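3-methyladenine DNA glycosylase (Helicobacter pylori, PDB 1PU6) probably removes 3-methyladenine and related alkylated bases from DNA, the opening step of base excision repair, as a helix-hairpin-helix glycosylase. Local coordinates at residues F31-L35 / L52-K56; F114-R120 / L138-K144; K131-D135 / Y167-Q171; V146-D150 / Y199-H203. All coordinates share one frame. Numbering follows the deposited sequence.

Interactions 1 and 2 pack helices in the domain that carries the hairpin. Their centres are about 17 Å apart, and L34 CD1 meets F114 CE2 at 3.8 Å. Interaction 3 joins helix 131-141 to helix 167-179, and interaction 4 packs the loop 146-150 on helix 195-203; their centres are about 9 Å apart. R120 ties interaction 2 to interaction 3, with NH1 at 2.9 Å from D168 OD2 and NH2 at 2.9 Å from D135 OD1. Q171 NE2 ties interaction 3 to interaction 4, lying 2.9 Å from M147 O. The side chains of E132 and H203 each lie about 5 Å from a bound beta-mercaptoethanol, probably from the crystallisation liquor, though such molecules often mark pockets.

Interaction 1: F31-L35 / L52-K56; sequences FEALL and LENLK
This is a buried helix-helix contact within the all-helical core, sealed by a salt bridge. Segment 31-35 opens helix 31-39, and segment 52-56 lies near the end of helix 45-57. Both are regular alpha helix, with L35 N bonded to F31 O at 3.0 Å and K56 N to L52 O at 2.9 Å. The short axes come within 12.1 Å and cross at 133°, so the helices run roughly against each other. The closest CA pair is E32 and L52, at 7.9 Å. The apolar part is made of leucines, all in the mt rotamer. L35 CB lies 4.1 Å from L52 CD2, and L35 CD1 lies 4.3 Å from L55 CD1. E32 is extended (chi1 t, chi2 t). Its CG touches L52 CD1 at 4.0 Å, so its aliphatic part joins the leucine layer. K56 starts sideways, but its long mttt chain brings NZ to 2.9 Å from E32 OE2. This is a charged hydrogen bond at the edge of the contact. L97 of helix 90-108 and L61 also pack on L35. Two successive helices folded back through a short connection, with leucines between them, are in keeping with the helical bundle of the HhH-GPD fold.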
# COMPACT_ATOMS: atom_id res chain seq x y z
N PHE A 31 4.38 -5.51 9.58
CA PHE A 31 3.10 -6.19 9.37
C PHE A 31 1.93 -5.18 9.39
O PHE A 31 0.93 -5.36 8.70
CB PHE A 31 2.95 -7.27 10.45
CG PHE A 31 1.71 -8.09 10.31
CD1 PHE A 31 0.72 -8.01 11.27
CD2 PHE A 31 1.56 -8.99 9.25
CE1 PHE A 31 -0.45 -8.78 11.15
CE2 PHE A 31 0.40 -9.76 9.14
CZ PHE A 31 -0.57 -9.69 10.11
N GLU A 32 2.02 -4.14 10.22
CA GLU A 32 1.00 -3.07 10.25
C GLU A 32 0.72 -2.48 8.87
O GLU A 32 -0.44 -2.12 8.58
CB GLU A 32 1.47 -1.94 11.22
CG GLU A 32 0.56 -0.73 11.29
CD GLU A 32 1.05 0.31 12.30
OE1 GLU A 32 0.77 1.50 12.05
OE2 GLU A 32 1.73 -0.10 13.30
N ALA A 33 1.77 -2.36 8.04
CA ALA A 33 1.58 -1.87 6.66
C ALA A 33 0.72 -2.86 5.85
O ALA A 33 -0.18 -2.43 5.09
CB ALA A 33 2.96 -1.61 5.95
N LEU A 34 0.98 -4.18 5.96
CA LEU A 34 0.10 -5.17 5.30
C LEU A 34 -1.35 -5.01 5.83
O LEU A 34 -2.30 -4.97 5.01
CB LEU A 34 0.63 -6.61 5.58
CG LEU A 34 -0.23 -7.73 4.99
CD1 LEU A 34 0.68 -8.97 4.80
CD2 LEU A 34 -1.35 -8.09 5.99
N LEU A 35 -1.54 -4.86 7.15
CA LEU A 35 -2.92 -4.73 7.64
C LEU A 35 -3.62 -3.48 7.07
O LEU A 35 -4.79 -3.53 6.65
CB LEU A 35 -2.99 -4.61 9.19
CG LEU A 35 -2.50 -5.84 9.91
CD1 LEU A 35 -2.58 -5.54 11.39
CD2 LEU A 35 -3.39 -7.08 9.59
N LEU A 52 -6.63 0.66 13.28
CA LEU A 52 -5.30 0.24 13.78
C LEU A 52 -5.13 0.63 15.27
O LEU A 52 -4.55 -0.13 16.06
CB LEU A 52 -4.17 0.81 12.91
CG LEU A 52 -4.09 0.24 11.48
CD1 LEU A 52 -3.02 1.00 10.72
CD2 LEU A 52 -3.70 -1.26 11.50
N GLU A 53 -5.69 1.79 15.64
CA GLU A 53 -5.66 2.20 17.04
C GLU A 53 -6.44 1.23 17.91
O GLU A 53 -5.96 0.86 18.99
CB GLU A 53 -6.22 3.62 17.18
CG GLU A 53 -5.90 4.27 18.49
CD GLU A 53 -6.64 5.60 18.67
OE1 GLU A 53 -6.62 6.45 17.73
OE2 GLU A 53 -7.27 5.78 19.75
N ASN A 54 -7.62 0.78 17.46
CA ASN A 54 -8.36 -0.21 18.24
C ASN A 54 -7.55 -1.51 18.42
O ASN A 54 -7.58 -2.10 19.51
CB ASN A 54 -9.71 -0.56 17.57
CG ASN A 54 -10.75 0.58 17.68
OD1 ASN A 54 -10.65 1.48 18.55
ND2 ASN A 54 -11.77 0.52 16.82
N LEU A 55 -6.85 -1.94 17.35
CA LEU A 55 -6.04 -3.17 17.39
C LEU A 55 -4.88 -3.03 18.39
O LEU A 55 -4.56 -3.99 19.14
CB LEU A 55 -5.49 -3.55 16.00
CG LEU A 55 -6.58 -4.02 15.02
CD1 LEU A 55 -5.98 -4.16 13.63
CD2 LEU A 55 -7.15 -5.36 15.48
N LYS A 56 -4.27 -1.85 18.43
CA LYS A 56 -3.17 -1.61 19.39
C LYS A 56 -3.67 -1.47 20.81
O LYS A 56 -3.04 -1.99 21.74
CB LYS A 56 -2.32 -0.39 19.00
CG LYS A 56 -1.62 -0.61 17.68
CD LYS A 56 -1.05 0.67 17.11
CE LYS A 56 -0.24 0.35 15.86
NZ LYS A 56 0.81 1.42 15.54

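Interaction 2: F114-R120 / L138-K144; sequences FKQEVTR and LCYACAK. Unlike the reference sequence in segment 114-120: R120 (reference Lys). Unlike the reference sequence in segment 138-144: A141 (reference Val).
C142, L138 and K115 lose the most surface here. C142 lies in the C-terminal region of helix 131-141, and its CA is 4.7 Å from that of K115 on helix 111-117. C142 has chi1 m. Its SG sits 3.8 Å from F114 CE2 and 4.7 Å from the F114 ring centroid, an oblique sulfur-aromatic contact. SG also lies 3.9 Å from V118 CG1. L138 (mt) sends CD2 to 3.8 Å from V118 CG1 and CD1 to 3.6 Å from R120 CB. The segments belong to the helix-hairpin-helix region: 120-124 is probably the first helix of the motif and 131-141 the second. T119 is the N-cap of the first, its OG1 bonded to W122 N. K115 contributes its aliphatic chain, with CD 3.5 Å from A141 O, and its carbonyl. A water donates to K115 O at 3.0 Å and to C142 O at 2.7 Å. A143 turns the chain with positive phi (60°), and K144 N bonds L138 O at 2.9 Å. K144 (mmtt) then crosses to the end of helix 111-117, its NZ donating to Q116 O at 3.0 Å and weakly to K115 O at 3.4 Å. The R120 guanidinium makes salt bridges with D135 and D168.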
# COMPACT_ATOMS: atom_id res chain seq x y z
N PHE A 114 7.81 -14.66 3.84
CA PHE A 114 6.75 -14.11 2.97
C PHE A 114 7.27 -12.88 2.22
O PHE A 114 7.05 -12.73 1.01
CB PHE A 114 5.51 -13.74 3.85
CG PHE A 114 4.48 -12.84 3.18
CD1 PHE A 114 3.44 -13.35 2.38
CD2 PHE A 114 4.49 -11.45 3.47
CE1 PHE A 114 2.45 -12.48 1.82
CE2 PHE A 114 3.54 -10.57 2.90
CZ PHE A 114 2.50 -11.08 2.10
N LYS A 115 7.94 -11.96 2.93
CA LYS A 115 8.34 -10.72 2.29
C LYS A 115 9.32 -11.02 1.16
O LYS A 115 9.35 -10.31 0.19
CB LYS A 115 9.01 -9.74 3.28
CG LYS A 115 8.07 -9.11 4.29
CD LYS A 115 8.77 -8.04 5.17
CE LYS A 115 9.38 -8.62 6.37
NZ LYS A 115 10.14 -7.56 7.17
N GLN A 116 10.13 -12.08 1.31
CA GLN A 116 11.06 -12.47 0.26
C GLN A 116 10.42 -13.19 -0.91
O GLN A 116 10.80 -12.91 -2.06
CB GLN A 116 12.19 -13.32 0.84
CG GLN A 116 13.29 -13.72 -0.12
CD GLN A 116 14.35 -14.63 0.54
OE1 GLN A 116 15.03 -14.20 1.48
NE2 GLN A 116 14.46 -15.88 0.07
N GLU A 117 9.45 -14.07 -0.67
CA GLU A 117 8.99 -15.01 -1.70
C GLU A 117 7.61 -14.75 -2.29
O GLU A 117 7.27 -15.37 -3.33
CB GLU A 117 9.02 -16.44 -1.16
CG GLU A 117 10.40 -16.91 -0.66
CD GLU A 117 11.40 -17.20 -1.77
OE1 GLU A 117 12.61 -17.34 -1.45
OE2 GLU A 117 10.98 -17.32 -2.97
N VAL A 118 6.80 -13.88 -1.65
CA VAL A 118 5.45 -13.65 -2.14
C VAL A 118 5.44 -13.10 -3.59
O VAL A 118 6.35 -12.35 -3.99
CB VAL A 118 4.65 -12.73 -1.17
CG1 VAL A 118 5.20 -11.36 -1.15
CG2 VAL A 118 3.13 -12.78 -1.49
N THR A 119 4.42 -13.51 -4.36
CA THR A 119 4.16 -12.96 -5.68
C THR A 119 2.80 -12.27 -5.71
O THR A 119 1.90 -12.56 -4.89
CB THR A 119 4.15 -14.02 -6.77
OG1 THR A 119 3.09 -14.95 -6.53
CG2 THR A 119 5.41 -14.82 -6.78
N ARG A 120 2.65 -11.35 -6.65
CA ARG A 120 1.36 -10.69 -6.81
C ARG A 120 0.21 -11.71 -7.02
O ARG A 120 -0.89 -11.53 -6.44
CB ARG A 120 1.45 -9.75 -8.00
CG ARG A 120 0.21 -8.89 -8.10
CD ARG A 120 0.03 -8.37 -9.46
NE ARG A 120 -0.57 -7.03 -9.48
CZ ARG A 120 -1.26 -6.54 -10.49
NH1 ARG A 120 -1.57 -7.29 -11.58
NH2 ARG A 120 -1.67 -5.24 -10.42
N LEU A 138 2.88 -5.53 -1.67
CA LEU A 138 4.21 -5.79 -2.30
C LEU A 138 5.20 -4.61 -2.14
O LEU A 138 6.41 -4.81 -1.81
CB LEU A 138 4.08 -6.08 -3.80
CG LEU A 138 3.40 -7.42 -4.07
CD1 LEU A 138 3.01 -7.57 -5.55
CD2 LEU A 138 4.21 -8.65 -3.63
N CYS A 139 4.72 -3.40 -2.37
CA CYS A 139 5.60 -2.23 -2.24
C CYS A 139 5.86 -1.85 -0.79
O CYS A 139 7.02 -1.83 -0.35
CB CYS A 139 4.96 -1.00 -3.00
SG CYS A 139 5.99 0.44 -2.89
N TYR A 140 4.80 -1.54 -0.04
CA TYR A 140 4.97 -0.91 1.27
C TYR A 140 5.18 -1.87 2.43
O TYR A 140 5.60 -1.43 3.51
CB TYR A 140 3.74 -0.04 1.60
CG TYR A 140 3.60 1.08 0.60
CD1 TYR A 140 4.40 2.27 0.75
CD2 TYR A 140 2.63 1.03 -0.42
CE1 TYR A 140 4.26 3.36 -0.10
CE2 TYR A 140 2.47 2.14 -1.31
CZ TYR A 140 3.30 3.28 -1.13
OH TYR A 140 3.16 4.32 -2.02
N ALA A 141 4.87 -3.15 2.23
CA ALA A 141 5.24 -4.15 3.24
C ALA A 141 6.46 -4.96 2.83
O ALA A 141 7.23 -5.29 3.71
CB ALA A 141 4.07 -5.09 3.61
N CYS A 142 6.65 -5.27 1.54
CA CYS A 142 7.72 -6.22 1.11
C CYS A 142 8.91 -5.56 0.39
O CYS A 142 9.89 -6.27 0.03
CB CYS A 142 7.15 -7.31 0.19
SG CYS A 142 5.76 -8.19 0.99
N ALA A 143 8.83 -4.26 0.16
CA ALA A 143 9.91 -3.55 -0.55
C ALA A 143 10.21 -4.05 -1.97
O ALA A 143 11.40 -4.02 -2.41
CB ALA A 143 11.22 -3.47 0.34
N LYS A 144 9.16 -4.49 -2.68
CA LYS A 144 9.30 -4.92 -4.08
C LYS A 144 9.17 -3.75 -5.03
O LYS A 144 8.54 -2.71 -4.67
CB LYS A 144 8.19 -5.90 -4.49
CG LYS A 144 8.09 -7.10 -3.64
CD LYS A 144 9.27 -7.92 -3.68
CE LYS A 144 8.86 -9.29 -3.10
NZ LYS A 144 10.03 -10.19 -3.18
O HOH W 1 11.52 -8.35 -0.28

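Interaction 3: K131-D135 / Y167-Q171; sequences KESAD and YDELQ
Helix 131-141, probably the second helix of the helix-hairpin-helix motif, here meets helix 167-179 on the far side of the cleft between the domains. Both segments are helix N-terminal turns. Their short axes come within 12.0 Å at 45°, with K131 and Y167 CA atoms 7.7 Å apart and those of D135 and Q171 10.0 Å apart. Y167 has chi1 t and chi2 106°, which lays its ring beside the first turn of 131-135. K131 CB stands over the ring face, 3.8 Å from the centroid and 1° off the normal, a CH-pi contact. The ring then delivers its hydroxyl to D135. Y167 OH donates to D135 OD1 at 2.7 Å. D135 (chi1 m) also takes Q171 NE2 on OD1 at 2.8 Å; the glutamine, with chi1 and chi2 t, is extended to reach it. R120 salt-bridges that same OD1, so this one oxygen gathers three partners. Q171 NE2 is also bonded to M147 O. K131 is fully extended (mttt), and NZ makes a salt bridge with D168 OD1 at 3.0 Å. D168 (chi1 m) holds R120 through OD2. One water accepts from both K131 NZ and D168 N, each at 3.0 Å.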
# COMPACT_ATOMS: atom_id res chain seq x y z
N LYS A 131 -6.37 -5.58 -6.68
CA LYS A 131 -5.03 -5.26 -7.19
C LYS A 131 -4.34 -4.14 -6.41
O LYS A 131 -3.13 -4.23 -6.13
CB LYS A 131 -5.08 -4.94 -8.70
CG LYS A 131 -5.23 -6.19 -9.48
CD LYS A 131 -5.38 -5.86 -10.96
CE LYS A 131 -5.50 -7.17 -11.74
NZ LYS A 131 -5.57 -6.91 -13.14
N GLU A 132 -5.08 -3.09 -6.06
CA GLU A 132 -4.51 -1.97 -5.29
C GLU A 132 -3.96 -2.46 -3.97
O GLU A 132 -2.83 -2.10 -3.59
CB GLU A 132 -5.55 -0.84 -5.13
CG GLU A 132 -4.96 0.39 -4.41
CD GLU A 132 -6.00 1.50 -4.21
OE1 GLU A 132 -5.86 2.36 -3.28
OE2 GLU A 132 -6.99 1.54 -4.98
N SER A 133 -4.73 -3.28 -3.25
CA SER A 133 -4.30 -3.82 -1.95
C SER A 133 -3.12 -4.79 -2.14
O SER A 133 -2.13 -4.72 -1.33
CB SER A 133 -5.44 -4.58 -1.24
OG SER A 133 -6.37 -3.64 -0.65
N ALA A 134 -3.17 -5.66 -3.16
CA ALA A 134 -2.04 -6.62 -3.37
C ALA A 134 -0.73 -5.82 -3.67
O ALA A 134 0.35 -6.11 -3.13
CB ALA A 134 -2.30 -7.53 -4.55
N ASP A 135 -0.85 -4.83 -4.53
CA ASP A 135 0.38 -4.05 -4.87
C ASP A 135 0.88 -3.21 -3.70
O ASP A 135 2.12 -3.02 -3.53
CB ASP A 135 0.08 -3.19 -6.07
CG ASP A 135 0.02 -4.01 -7.35
OD1 ASP A 135 -0.54 -3.51 -8.36
OD2 ASP A 135 0.43 -5.20 -7.41
N TYR A 167 -6.40 -1.22 -14.69
CA TYR A 167 -5.39 -1.09 -13.60
C TYR A 167 -3.98 -1.43 -14.11
O TYR A 167 -3.06 -0.66 -13.84
CB TYR A 167 -5.76 -2.00 -12.37
CG TYR A 167 -4.82 -1.86 -11.20
CD1 TYR A 167 -5.22 -1.15 -10.05
CD2 TYR A 167 -3.52 -2.37 -11.27
CE1 TYR A 167 -4.35 -0.98 -8.98
CE2 TYR A 167 -2.64 -2.18 -10.26
CZ TYR A 167 -3.06 -1.51 -9.10
OH TYR A 167 -2.13 -1.33 -8.08
N ASP A 168 -3.77 -2.57 -14.77
CA ASP A 168 -2.40 -3.00 -15.09
C ASP A 168 -1.70 -2.10 -16.13
O ASP A 168 -0.47 -1.91 -16.13
CB ASP A 168 -2.34 -4.44 -15.58
CG ASP A 168 -2.67 -5.46 -14.47
OD1 ASP A 168 -3.05 -6.62 -14.78
OD2 ASP A 168 -2.63 -5.19 -13.27
N GLU A 169 -2.50 -1.56 -17.04
CA GLU A 169 -1.99 -0.63 -18.05
C GLU A 169 -1.66 0.74 -17.47
O GLU A 169 -0.67 1.33 -17.82
CB GLU A 169 -3.02 -0.50 -19.17
CG GLU A 169 -3.12 -1.85 -19.91
CD GLU A 169 -4.11 -1.83 -21.08
OE1 GLU A 169 -4.41 -2.94 -21.63
OE2 GLU A 169 -4.55 -0.73 -21.47
N LEU A 170 -2.47 1.18 -16.50
CA LEU A 170 -2.21 2.42 -15.77
C LEU A 170 -0.90 2.27 -14.95
O LEU A 170 -0.01 3.13 -14.95
CB LEU A 170 -3.39 2.64 -14.84
CG LEU A 170 -3.73 4.02 -14.33
CD1 LEU A 170 -4.48 4.07 -12.99
CD2 LEU A 170 -3.13 5.32 -14.85
N GLN A 171 -0.79 1.14 -14.25
CA GLN A 171 0.46 0.82 -13.57
C GLN A 171 1.70 0.78 -14.53
O GLN A 171 2.79 1.28 -14.20
CB GLN A 171 0.32 -0.51 -12.88
CG GLN A 171 1.56 -1.00 -12.21
CD GLN A 171 1.22 -2.24 -11.40
OE1 GLN A 171 0.87 -3.27 -11.99
NE2 GLN A 171 1.27 -2.14 -10.06
O HOH W 2 -5.95 -4.63 -15.12

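Interaction 4: V146-D150 / Y199-H203; sequences VMVVD and YARFH
The contact borders the probable base-binding cleft of the HhH-GPD fold, where a loop rich in valine leads to D150. That residue fits the place of the aspartate that names the family signature. Segment 146-150 is largely extended and lies against the last turn of helix 195-203. The closest CA pairs are M147 with Y199 at 5.1 Å and V148 with H203 at 6.2 Å. M147 (chi1 t, chi2 t) is wedged among the aromatic residues. Its CB stands over the Y199 ring, 4.2 Å from the centroid, and its CE over the F202 ring, 3.7 Å from that centroid. Its SD lies 3.5 Å from F202 CD1, and Met-aromatic contacts are made obliquely to both rings. V148 CG1 sits over the H203 ring at 3.9 Å from its centroid. H203 (chi1 t) turns its edge to D150, with CE1 3.1 Å from D150 OD1. D150 (chi1 p) N-caps helix 151-159, and its OD2 bonds S153 OG. One water links V148 O and H203 ND1, 2.7 Å from each. Another accepts from V148 N at 3.0 Å and donates weakly to Y199 O at 3.1 Å. The interface thus rests on CH-pi, sulfur-aromatic and water-mediated contacts. The carboxylate of D150 meets a ring carbon of H203, so the two form no direct salt bridge here.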
# COMPACT_ATOMS: atom_id res chain seq x y z
N VAL A 146 7.37 -2.35 -7.27
CA VAL A 146 5.99 -2.29 -7.78
C VAL A 146 5.45 -0.90 -7.47
O VAL A 146 5.59 -0.41 -6.32
CB VAL A 146 5.12 -3.30 -6.98
CG1 VAL A 146 3.67 -3.14 -7.29
CG2 VAL A 146 5.61 -4.73 -7.35
N MET A 147 4.82 -0.24 -8.45
CA MET A 147 4.14 1.04 -8.17
C MET A 147 2.61 0.86 -8.04
O MET A 147 1.97 0.43 -8.99
CB MET A 147 4.43 2.11 -9.23
CG MET A 147 4.07 3.59 -8.58
SD MET A 147 4.62 4.80 -9.57
CE MET A 147 3.33 6.06 -9.22
N VAL A 148 2.03 1.22 -6.90
CA VAL A 148 0.59 1.12 -6.67
C VAL A 148 -0.08 2.21 -7.52
O VAL A 148 0.46 3.33 -7.62
CB VAL A 148 0.28 1.42 -5.20
CG1 VAL A 148 -1.24 1.54 -4.96
CG2 VAL A 148 0.90 0.33 -4.33
N VAL A 149 -1.22 1.87 -8.13
CA VAL A 149 -2.14 2.88 -8.72
C VAL A 149 -3.54 2.71 -8.16
O VAL A 149 -3.80 1.75 -7.43
CB VAL A 149 -2.13 2.89 -10.28
CG1 VAL A 149 -0.67 3.25 -10.79
CG2 VAL A 149 -2.63 1.57 -10.87
N ASP A 150 -4.44 3.65 -8.46
CA ASP A 150 -5.73 3.75 -7.72
C ASP A 150 -6.60 4.80 -8.44
O ASP A 150 -6.18 5.37 -9.44
CB ASP A 150 -5.50 4.21 -6.25
CG ASP A 150 -4.68 5.49 -6.14
OD1 ASP A 150 -4.44 5.95 -4.99
OD2 ASP A 150 -4.24 6.12 -7.14
N TYR A 199 9.27 4.15 -5.97
CA TYR A 199 7.85 3.93 -6.31
C TYR A 199 6.93 4.18 -5.08
O TYR A 199 5.82 4.73 -5.23
CB TYR A 199 7.68 2.48 -6.79
CG TYR A 199 8.17 2.16 -8.18
CD1 TYR A 199 8.60 0.87 -8.48
CD2 TYR A 199 8.12 3.08 -9.21
CE1 TYR A 199 9.02 0.51 -9.76
CE2 TYR A 199 8.54 2.73 -10.54
CZ TYR A 199 8.98 1.43 -10.79
OH TYR A 199 9.40 1.04 -12.08
N ALA A 200 7.41 3.82 -3.88
CA ALA A 200 6.65 4.09 -2.63
C ALA A 200 6.35 5.57 -2.50
O ALA A 200 5.19 5.99 -2.22
CB ALA A 200 7.45 3.57 -1.41
N ARG A 201 7.38 6.38 -2.73
CA ARG A 201 7.23 7.84 -2.58
C ARG A 201 6.41 8.43 -3.74
O ARG A 201 5.65 9.38 -3.54
CB ARG A 201 8.60 8.49 -2.49
CG ARG A 201 9.36 8.16 -1.15
CD ARG A 201 10.68 8.79 -1.04
NE ARG A 201 10.49 10.27 -0.82
CZ ARG A 201 10.33 10.83 0.38
NH1 ARG A 201 10.38 10.15 1.50
NH2 ARG A 201 10.19 12.18 0.45
N PHE A 202 6.63 7.94 -4.97
CA PHE A 202 5.92 8.47 -6.15
C PHE A 202 4.38 8.30 -5.97
O PHE A 202 3.59 9.29 -6.15
CB PHE A 202 6.47 7.72 -7.41
CG PHE A 202 6.06 8.31 -8.74
CD1 PHE A 202 6.54 7.68 -9.92
CD2 PHE A 202 5.26 9.43 -8.87
CE1 PHE A 202 6.19 8.10 -11.20
CE2 PHE A 202 4.90 9.93 -10.18
CZ PHE A 202 5.39 9.26 -11.36
N HIS A 203 3.94 7.12 -5.57
CA HIS A 203 2.49 6.92 -5.34
C HIS A 203 2.03 7.91 -4.20
O HIS A 203 0.94 8.48 -4.30
CB HIS A 203 2.18 5.48 -4.96
CG HIS A 203 0.77 5.28 -4.49
ND1 HIS A 203 -0.33 5.59 -5.26
CD2 HIS A 203 0.29 4.91 -3.27
CE1 HIS A 203 -1.44 5.34 -4.57
NE2 HIS A 203 -1.09 4.93 -3.36
O HOH W 3 3.92 2.32 -4.90
O HOH W 4 0.05 5.98 -7.91